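Side-chain contacts in acyl-CoA synthetase (AMP-forming)/AMP-acid ligase II-like protein (Dyadobacter fermentans, PDB 4GS5), which probably activates carboxylic acids, perhaps medium-chain fatty acids, with ATP for transfer to coenzyme A: residues Met31-Trp34 / Glu40-Leu43; Ala63-Met68 / Gly92-Val97. All coordinates share one frame; numbering follows the deposited sequence.

Interaction 1 (Met31-Trp34 / Glu40-Leu43); sequences MEKW and EFVL. With EDO (1,2-ethanediol), chain U.
Lys33 NZ is shared between Glu40 O, at 3.2 Å, and O1 of a bound 1,2-ethanediol, at 2.9 Å from NZ. The ammonium group meets the Glu40 carbonyl in its plane, on a lone pair, with a C=O...N angle of 142°. Val42 N gives its hydrogen to the same ethanediol O1 over 2.9 Å, and that hydroxyl returns a weak bond to Val42 O. The diol, probably from the crystallisation liquor, thus lies between the lysine tip and the strand backbone, with its C1 at the edge of the Phe41 ring. Lys33 is fully extended, CG opposite the backbone N, and runs antiparallel alongside the Phe41 side chain; its CD lies 3.9 Å from Phe41 CD1, obliquely to the ring. Beyond the lysine, Phe41 CZ comes to 3.4 Å from Trp34 CE3. The Phe41 ring and the six-membered ring of Trp34 are tilted by only 24°, yet offset so far that little of one ring lies over the other, with centroids 5.3 Å apart. Phe41 places its CG opposite the carbonyl carbon (chi1 -55°), which carries the ring towards the helix. With an alanine here, Trp34 CE3 and the lysine methylenes would probably face a gap, and the indole would be less firmly held. Trp34 has other supports: its ring makes a cation-pi contact with Arg59, which also bonds to Trp34 O, and NE1 forms a weak hydrogen bond with Glu101. Phe41 also meets the ring of Phe30. The contact joins the C-terminal part of helix 22-36 to the start of strand 40-46, which pairs antiparallel with strand 52-58 through Phe41 and Val57; helices 59-72 and 90-102 pack against the buried Trp34.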
# COMPACT_ATOMS: atom_id res chain seq x y z
N MSE A 31 -8.27 -16.90 -20.03
CA MSE A 31 -8.26 -18.28 -19.55
C MSE A 31 -7.87 -19.28 -20.64
O MSE A 31 -7.05 -20.18 -20.42
CB MSE A 31 -9.60 -18.65 -18.92
CG MSE A 31 -9.86 -17.87 -17.66
SE MSE A 31 -11.66 -18.10 -17.02
CE MSE A 31 -11.45 -19.84 -16.16
N GLU A 32 -8.47 -19.12 -21.82
CA GLU A 32 -8.12 -19.98 -22.94
C GLU A 32 -6.62 -19.91 -23.17
O GLU A 32 -5.97 -20.94 -23.34
CB GLU A 32 -8.90 -19.56 -24.19
CG GLU A 32 -10.36 -19.98 -24.15
CD GLU A 32 -10.57 -21.45 -24.51
OE1 GLU A 32 -10.56 -21.78 -25.72
OE2 GLU A 32 -10.75 -22.28 -23.58
N LYS A 33 -6.05 -18.71 -23.13
CA LYS A 33 -4.61 -18.56 -23.34
C LYS A 33 -3.79 -19.22 -22.22
O LYS A 33 -2.79 -19.89 -22.49
CB LYS A 33 -4.21 -17.09 -23.53
CG LYS A 33 -2.75 -16.94 -23.95
CD LYS A 33 -2.31 -15.49 -24.11
CE LYS A 33 -0.82 -15.45 -24.46
NZ LYS A 33 -0.23 -14.07 -24.49
N TRP A 34 -4.21 -19.02 -20.97
CA TRP A 34 -3.52 -19.66 -19.86
C TRP A 34 -3.46 -21.18 -20.03
O TRP A 34 -2.39 -21.78 -19.99
CB TRP A 34 -4.19 -19.32 -18.52
CG TRP A 34 -3.48 -19.93 -17.35
CD1 TRP A 34 -3.75 -21.13 -16.76
CD2 TRP A 34 -2.36 -19.38 -16.65
NE1 TRP A 34 -2.88 -21.36 -15.73
CE2 TRP A 34 -2.02 -20.30 -15.64
CE3 TRP A 34 -1.63 -18.20 -16.77
CZ2 TRP A 34 -0.96 -20.07 -14.75
CZ3 TRP A 34 -0.58 -17.98 -15.89
CH2 TRP A 34 -0.26 -18.90 -14.89
N GLU A 40 4.20 -16.43 -21.58
CA GLU A 40 4.10 -15.05 -21.10
C GLU A 40 2.81 -14.35 -21.53
O GLU A 40 2.10 -14.83 -22.42
CB GLU A 40 5.35 -14.23 -21.43
CG GLU A 40 5.58 -13.87 -22.89
CD GLU A 40 6.68 -12.83 -23.05
OE1 GLU A 40 7.83 -13.12 -22.66
OE2 GLU A 40 6.40 -11.71 -23.55
N PHE A 41 2.51 -13.24 -20.87
CA PHE A 41 1.23 -12.56 -21.02
C PHE A 41 1.42 -11.06 -20.98
O PHE A 41 2.19 -10.54 -20.17
CB PHE A 41 0.26 -12.98 -19.90
CG PHE A 41 0.06 -14.46 -19.82
CD1 PHE A 41 -1.03 -15.06 -20.43
CD2 PHE A 41 0.96 -15.26 -19.14
CE1 PHE A 41 -1.22 -16.43 -20.37
CE2 PHE A 41 0.79 -16.63 -19.08
CZ PHE A 41 -0.30 -17.22 -19.69
N VAL A 42 0.72 -10.38 -21.87
CA VAL A 42 0.63 -8.93 -21.87
C VAL A 42 -0.68 -8.53 -21.21
O VAL A 42 -1.74 -8.67 -21.83
CB VAL A 42 0.68 -8.36 -23.31
CG1 VAL A 42 0.60 -6.84 -23.27
CG2 VAL A 42 1.95 -8.81 -24.02
N LEU A 43 -0.61 -8.06 -19.97
CA LEU A 43 -1.79 -7.57 -19.27
C LEU A 43 -1.74 -6.03 -19.16
O LEU A 43 -0.86 -5.39 -19.75
CB LEU A 43 -1.91 -8.22 -17.89
CG LEU A 43 -1.57 -9.71 -17.85
CD1 LEU A 43 -1.98 -10.33 -16.52
CD2 LEU A 43 -2.23 -10.46 -19.02
C1 EDO U . -2.45 -12.14 -22.54
O1 EDO U . -1.39 -11.70 -23.41
C2 EDO U . -3.77 -11.52 -23.00
O2 EDO U . -4.86 -12.36 -22.67

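Interaction 2 (Ala63-Met68 / Gly92-Val97); sequences AASAAM and GLMMLV. With EDO (1,2-ethanediol), chain X.
Among Ser65, Ala66, Met94 and Val97, which make this contact, there is no ring or other flat side chain; the flat group involved is the peptide linking Ser65 to Ala66. The methyl CE of selenomethionine Met94 sits almost straight above one face of that peptide, over its nitrogen end, 3.9 Å from Ala66 N. The carbonyl at the other end, Ser65 O, is hydrogen-bonded to Thr69 OG1. Met94 gets there by folding: its chain bends at chi2 (-67°) and again about CG-SE, bringing SE and CE towards helix 59-72. CE also touches Ser65 OG, 3.9 Å away, a hydroxyl meeting a methyl. Ala66 forms the other half of the contact, its CB meeting Val97 CG1 at 3.8 Å. Val97 has CG1 opposite its backbone N, which sets that branch against the alanine. The segment axes cross at -76° and pass 9.7 Å apart, so the helices share a small patch, with Ala66 CA and Val97 CA 6.5 Å from each other. Leu62 flanks the patch by touching Met94 and Val97, while Arg98 and Glu101 extend the cover of Ala66. Every closest pair includes a methyl, once against another methyl and twice beside a polar atom that it cannot hydrogen-bond. All four touching residues are buried, and the contact probably rests on dispersion and the burial of apolar surface; each helix keeps its backbone bonding within itself, as in Ala67 N to Ala63 O and Val97 N to Leu93 O.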
# COMPACT_ATOMS: atom_id res chain seq x y z
N ALA A 63 1.98 -18.05 -11.81
CA ALA A 63 1.78 -19.31 -11.11
C ALA A 63 2.33 -19.26 -9.67
O ALA A 63 1.73 -19.79 -8.75
CB ALA A 63 2.42 -20.48 -11.89
N ALA A 64 3.49 -18.63 -9.51
CA ALA A 64 4.11 -18.50 -8.20
C ALA A 64 3.23 -17.65 -7.29
O ALA A 64 3.01 -17.99 -6.14
CB ALA A 64 5.49 -17.87 -8.33
N SER A 65 2.70 -16.57 -7.85
CA SER A 65 1.85 -15.64 -7.10
C SER A 65 0.56 -16.30 -6.62
O SER A 65 0.20 -16.20 -5.44
CB SER A 65 1.56 -14.42 -7.97
OG SER A 65 0.76 -13.48 -7.30
N ALA A 66 -0.14 -16.97 -7.54
CA ALA A 66 -1.31 -17.78 -7.21
C ALA A 66 -1.02 -18.81 -6.12
O ALA A 66 -1.79 -18.94 -5.18
CB ALA A 66 -1.83 -18.50 -8.46
N ALA A 67 0.06 -19.58 -6.28
CA ALA A 67 0.41 -20.56 -5.25
C ALA A 67 0.59 -19.97 -3.83
O ALA A 67 0.19 -20.60 -2.85
CB ALA A 67 1.65 -21.38 -5.65
N MSE A 68 1.15 -18.77 -3.74
CA MSE A 68 1.37 -18.13 -2.44
C MSE A 68 0.06 -17.82 -1.76
O MSE A 68 -0.12 -18.03 -0.56
CB MSE A 68 2.12 -16.81 -2.60
CG MSE A 68 3.56 -16.95 -3.03
SE MSE A 68 4.42 -15.21 -2.93
CE MSE A 68 3.09 -14.16 -3.88
N GLY A 92 -7.90 -8.09 -11.48
CA GLY A 92 -8.95 -9.04 -11.80
C GLY A 92 -8.40 -10.30 -12.43
O GLY A 92 -8.82 -11.40 -12.09
N LEU A 93 -7.48 -10.15 -13.38
CA LEU A 93 -6.89 -11.32 -14.02
C LEU A 93 -6.22 -12.26 -13.00
O LEU A 93 -6.25 -13.48 -13.16
CB LEU A 93 -5.91 -10.91 -15.12
CG LEU A 93 -6.62 -10.15 -16.26
CD1 LEU A 93 -5.65 -9.79 -17.37
CD2 LEU A 93 -7.75 -11.02 -16.80
N MSE A 94 -5.64 -11.72 -11.92
CA MSE A 94 -5.04 -12.61 -10.92
C MSE A 94 -6.07 -13.53 -10.25
O MSE A 94 -5.75 -14.64 -9.84
CB MSE A 94 -4.22 -11.84 -9.88
CG MSE A 94 -2.79 -11.53 -10.34
SE MSE A 94 -1.63 -13.11 -10.56
CE MSE A 94 -2.44 -14.30 -9.28
N MSE A 95 -7.32 -13.08 -10.15
CA MSE A 95 -8.35 -13.95 -9.58
C MSE A 95 -8.58 -15.16 -10.48
O MSE A 95 -8.86 -16.27 -9.98
CB MSE A 95 -9.65 -13.17 -9.36
CG MSE A 95 -9.59 -12.16 -8.23
SE MSE A 95 -9.31 -13.04 -6.52
CE MSE A 95 -10.98 -14.02 -6.40
N LEU A 96 -8.45 -14.96 -11.79
CA LEU A 96 -8.63 -16.05 -12.76
C LEU A 96 -7.49 -17.06 -12.68
O LEU A 96 -7.72 -18.27 -12.71
CB LEU A 96 -8.71 -15.51 -14.19
CG LEU A 96 -9.77 -14.44 -14.44
CD1 LEU A 96 -9.77 -14.04 -15.90
CD2 LEU A 96 -11.14 -14.95 -14.01
N VAL A 97 -6.27 -16.55 -12.58
CA VAL A 97 -5.08 -17.38 -12.44
C VAL A 97 -5.16 -18.25 -11.19
O VAL A 97 -4.94 -19.46 -11.26
CB VAL A 97 -3.79 -16.53 -12.39
CG1 VAL A 97 -2.59 -17.40 -12.01
CG2 VAL A 97 -3.56 -15.84 -13.74
C1 EDO X . 4.19 -21.52 -1.55
O1 EDO X . 2.89 -22.10 -1.76
C2 EDO X . 4.31 -20.30 -2.45
O2 EDO X . 5.60 -19.69 -2.29

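Overall arrangement
Interactions 1 and 2 are neighbouring parts of one core, their centres 12 Å apart on the same side of the chain's centre. Trp34 is the main link: its CH2 lies 3.9 Å from Ala63 N and 4.0 Å from Val97 CG1, touching both helices of interaction 2. A second bridge runs from Leu43 CD1 to Leu93 CD1, 3.8 Å apart. Interaction 1 has an exposed polar side at Lys33 and Glu40, whereas interaction 2 is buried. Strand 40-46, part of interaction 1, runs directly into the serine- and glycine-rich turn before strand 52-58, which in this family typically holds ATP phosphates and probably does so here.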